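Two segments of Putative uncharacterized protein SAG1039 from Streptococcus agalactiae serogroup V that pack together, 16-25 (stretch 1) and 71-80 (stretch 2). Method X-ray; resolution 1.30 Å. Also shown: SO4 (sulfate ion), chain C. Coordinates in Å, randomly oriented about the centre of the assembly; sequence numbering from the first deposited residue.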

# COMPACT_ATOMS: atom_id res chain seq x y z
N SER A 16 16.69 0.95 -8.56
CA SER A 16 15.62 0.04 -8.17
C SER A 16 15.29 0.21 -6.73
O SER A 16 14.11 0.32 -6.37
CB SER A 16 16.00 -1.39 -8.52
OG SER A 16 16.03 -1.63 -9.91
N ALA A 17 16.32 0.29 -5.86
CA ALA A 17 16.10 0.44 -4.44
C ALA A 17 15.20 1.61 -4.11
O ALA A 17 14.35 1.54 -3.26
CB ALA A 17 17.46 0.59 -3.71
N GLN A 18 15.44 2.73 -4.77
CA GLN A 18 14.68 3.93 -4.49
C GLN A 18 13.17 3.69 -4.70
O GLN A 18 12.34 4.22 -3.96
CB GLN A 18 15.13 5.12 -5.35
CG GLN A 18 14.29 6.33 -5.29
CD GLN A 18 14.19 6.93 -3.93
OE1 GLN A 18 15.09 6.88 -3.12
NE2 GLN A 18 13.03 7.50 -3.66
N LYS A 19 12.83 2.91 -5.73
CA LYS A 19 11.41 2.62 -6.01
C LYS A 19 10.80 1.88 -4.80
O LYS A 19 9.63 2.06 -4.47
CB LYS A 19 11.29 1.81 -7.30
CG LYS A 19 11.87 2.51 -8.54
CD LYS A 19 11.98 1.60 -9.76
CE LYS A 19 13.03 2.18 -10.72
NZ LYS A 19 13.19 1.30 -11.93
N TYR A 20 11.58 0.94 -4.22
CA TYR A 20 11.06 0.17 -3.11
C TYR A 20 10.88 1.02 -1.87
O TYR A 20 9.85 0.91 -1.18
CB TYR A 20 11.96 -1.04 -2.81
CG TYR A 20 11.84 -2.15 -3.83
CD1 TYR A 20 12.61 -2.14 -4.96
CD2 TYR A 20 10.97 -3.20 -3.64
CE1 TYR A 20 12.49 -3.17 -5.94
CE2 TYR A 20 10.83 -4.23 -4.62
CZ TYR A 20 11.59 -4.17 -5.73
OH TYR A 20 11.48 -5.15 -6.66
N THR A 21 11.85 1.88 -1.58
CA THR A 21 11.67 2.66 -0.37
C THR A 21 10.51 3.69 -0.56
O THR A 21 9.75 3.95 0.38
CB THR A 21 12.96 3.36 0.08
OG1 THR A 21 12.79 3.88 1.38
CG2 THR A 21 13.47 4.41 -0.83
N ALA A 22 10.44 4.31 -1.74
CA ALA A 22 9.36 5.24 -1.96
C ALA A 22 8.01 4.51 -1.85
O ALA A 22 7.05 5.03 -1.25
CB ALA A 22 9.47 5.86 -3.34
N GLY A 23 7.90 3.30 -2.40
CA GLY A 23 6.63 2.57 -2.29
C GLY A 23 6.33 2.17 -0.88
O GLY A 23 5.18 2.22 -0.45
N SER A 24 7.34 1.77 -0.10
CA SER A 24 7.15 1.45 1.31
C SER A 24 6.53 2.64 2.03
O SER A 24 5.54 2.52 2.78
CB SER A 24 8.49 1.09 1.93
OG SER A 24 8.34 0.84 3.32
N GLN A 25 7.13 3.82 1.82
CA GLN A 25 6.63 5.00 2.49
C GLN A 25 5.18 5.33 2.09
O GLN A 25 4.34 5.76 2.91
CB GLN A 25 7.56 6.15 2.21
CG GLN A 25 8.95 5.96 2.85
CD GLN A 25 9.93 6.98 2.34
OE1 GLN A 25 9.68 8.17 2.42
NE2 GLN A 25 11.05 6.52 1.77
N LEU A 71 9.16 -4.05 1.49
CA LEU A 71 9.67 -3.16 0.49
C LEU A 71 10.89 -2.42 1.04
O LEU A 71 11.90 -2.22 0.36
CB LEU A 71 8.61 -2.19 0.06
CG LEU A 71 7.41 -2.81 -0.68
CD1 LEU A 71 6.40 -1.77 -1.00
CD2 LEU A 71 7.55 -3.89 -1.68
N GLU A 72 10.84 -1.96 2.27
CA GLU A 72 11.98 -1.30 2.86
C GLU A 72 13.19 -2.27 3.04
O GLU A 72 14.33 -1.89 2.82
CB GLU A 72 11.59 -0.67 4.16
CG GLU A 72 12.78 0.07 4.80
CD GLU A 72 13.38 1.18 3.86
OE1 GLU A 72 12.60 1.80 3.11
OE2 GLU A 72 14.61 1.49 4.00
N ASP A 73 12.90 -3.54 3.41
CA ASP A 73 13.98 -4.52 3.54
C ASP A 73 14.64 -4.71 2.21
O ASP A 73 15.90 -4.80 2.11
CB ASP A 73 13.32 -5.82 4.08
CG ASP A 73 14.31 -6.87 4.54
OD1 ASP A 73 15.46 -6.50 4.80
OD2 ASP A 73 13.94 -8.05 4.70
N ILE A 74 13.86 -4.78 1.10
CA ILE A 74 14.40 -4.95 -0.21
C ILE A 74 15.27 -3.74 -0.59
O ILE A 74 16.39 -3.89 -1.08
CB ILE A 74 13.34 -5.25 -1.27
CG1 ILE A 74 12.71 -6.65 -1.07
CG2 ILE A 74 13.91 -5.15 -2.63
CD1 ILE A 74 11.47 -6.89 -1.93
N ASN A 75 14.81 -2.51 -0.31
CA ASN A 75 15.64 -1.30 -0.51
C ASN A 75 16.99 -1.49 0.18
O ASN A 75 18.05 -1.31 -0.43
CB ASN A 75 14.90 -0.13 0.08
CG ASN A 75 15.76 1.10 0.14
OD1 ASN A 75 16.33 1.52 -0.87
ND2 ASN A 75 15.88 1.69 1.31
N GLN A 76 16.99 -1.88 1.44
CA GLN A 76 18.25 -1.99 2.18
C GLN A 76 19.12 -3.06 1.56
O GLN A 76 20.35 -2.81 1.47
CB GLN A 76 17.95 -2.41 3.60
CG GLN A 76 17.28 -1.29 4.40
CD GLN A 76 18.14 -0.04 4.52
OE1 GLN A 76 19.35 -0.15 4.72
NE2 GLN A 76 17.53 1.15 4.34
N GLN A 77 18.59 -4.17 1.14
CA GLN A 77 19.43 -5.23 0.55
C GLN A 77 20.07 -4.73 -0.71
O GLN A 77 21.26 -4.96 -0.93
CB GLN A 77 18.64 -6.49 0.21
CG GLN A 77 17.89 -7.18 1.33
CD GLN A 77 18.68 -7.23 2.53
OE1 GLN A 77 19.83 -7.80 2.55
NE2 GLN A 77 18.17 -6.57 3.58
N LEU A 78 19.28 -4.09 -1.58
CA LEU A 78 19.79 -3.66 -2.87
C LEU A 78 20.88 -2.60 -2.68
O LEU A 78 21.91 -2.61 -3.35
CB LEU A 78 18.70 -3.10 -3.77
CG LEU A 78 17.63 -4.14 -4.16
CD1 LEU A 78 16.57 -3.46 -4.93
CD2 LEU A 78 18.26 -5.30 -4.91
N LEU A 79 20.70 -1.66 -1.73
CA LEU A 79 21.72 -0.64 -1.44
C LEU A 79 22.99 -1.30 -0.94
O LEU A 79 24.11 -0.92 -1.33
CB LEU A 79 21.22 0.37 -0.39
CG LEU A 79 20.08 1.25 -0.81
CD1 LEU A 79 19.69 2.15 0.34
CD2 LEU A 79 20.45 2.11 -2.04
N LYS A 80 22.86 -2.26 -0.04
CA LYS A 80 24.05 -2.91 0.52
C LYS A 80 24.80 -3.69 -0.52
O LYS A 80 26.03 -3.69 -0.54
CB LYS A 80 23.65 -3.71 1.73
CG LYS A 80 23.28 -2.77 2.89
CD LYS A 80 22.63 -3.46 4.05
CE LYS A 80 22.12 -2.47 5.13
NZ LYS A 80 23.26 -1.80 5.79
S SO4 C . 19.91 -5.64 6.98
O1 SO4 C . 19.11 -4.43 6.62
O2 SO4 C . 21.32 -5.38 6.65
O3 SO4 C . 19.75 -6.00 8.41
O4 SO4 C . 19.47 -6.76 6.21
O HOH W 1 10.49 2.92 4.60

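The apolar centre of the contact forms around Tyr-20, whose CA-to-CB bond points toward the other helix. Ile-74 CG2 lies 3.6 Å from the centroid of the Tyr-20 ring and 10° off its normal, a CH-pi contact over one face. Leu-71 CD2 meets the ring near its plane, 4.0 Å from Tyr-20 CD2, while Leu-78 CD1 approaches Tyr-20 CD1 obliquely at 4.2 Å.

The two helices run nearly antiparallel, at 157°, with axes approaching to 7.6 Å. They come closest in register at Ala-17, whose CA is 4.3 Å from Asn-75 CA; the small methyl occupies little room there, and Ala-17 CB packs 3.9 Å from Leu-78 CB and 3.7 Å from Leu-79 CD2. Ala-17 O and Asn-75 OD1 are also near, at 3.1 Å, but both are acceptors, so proximity here is not a hydrogen bond.

Toward the polar edge, Thr-21 OG1 donates to Glu-72 OE1 at 2.7 Å, the one direct hydrogen bond between the stretches. The carboxylate is held from its own helix too: Asn-75 ND2 and Gln-76 NE2 each donate to Glu-72 OE2 at 3.0 Å. A water extends the link, donating to Glu-72 OE1 (2.8 Å) and Ser-24 OG (3.3 Å).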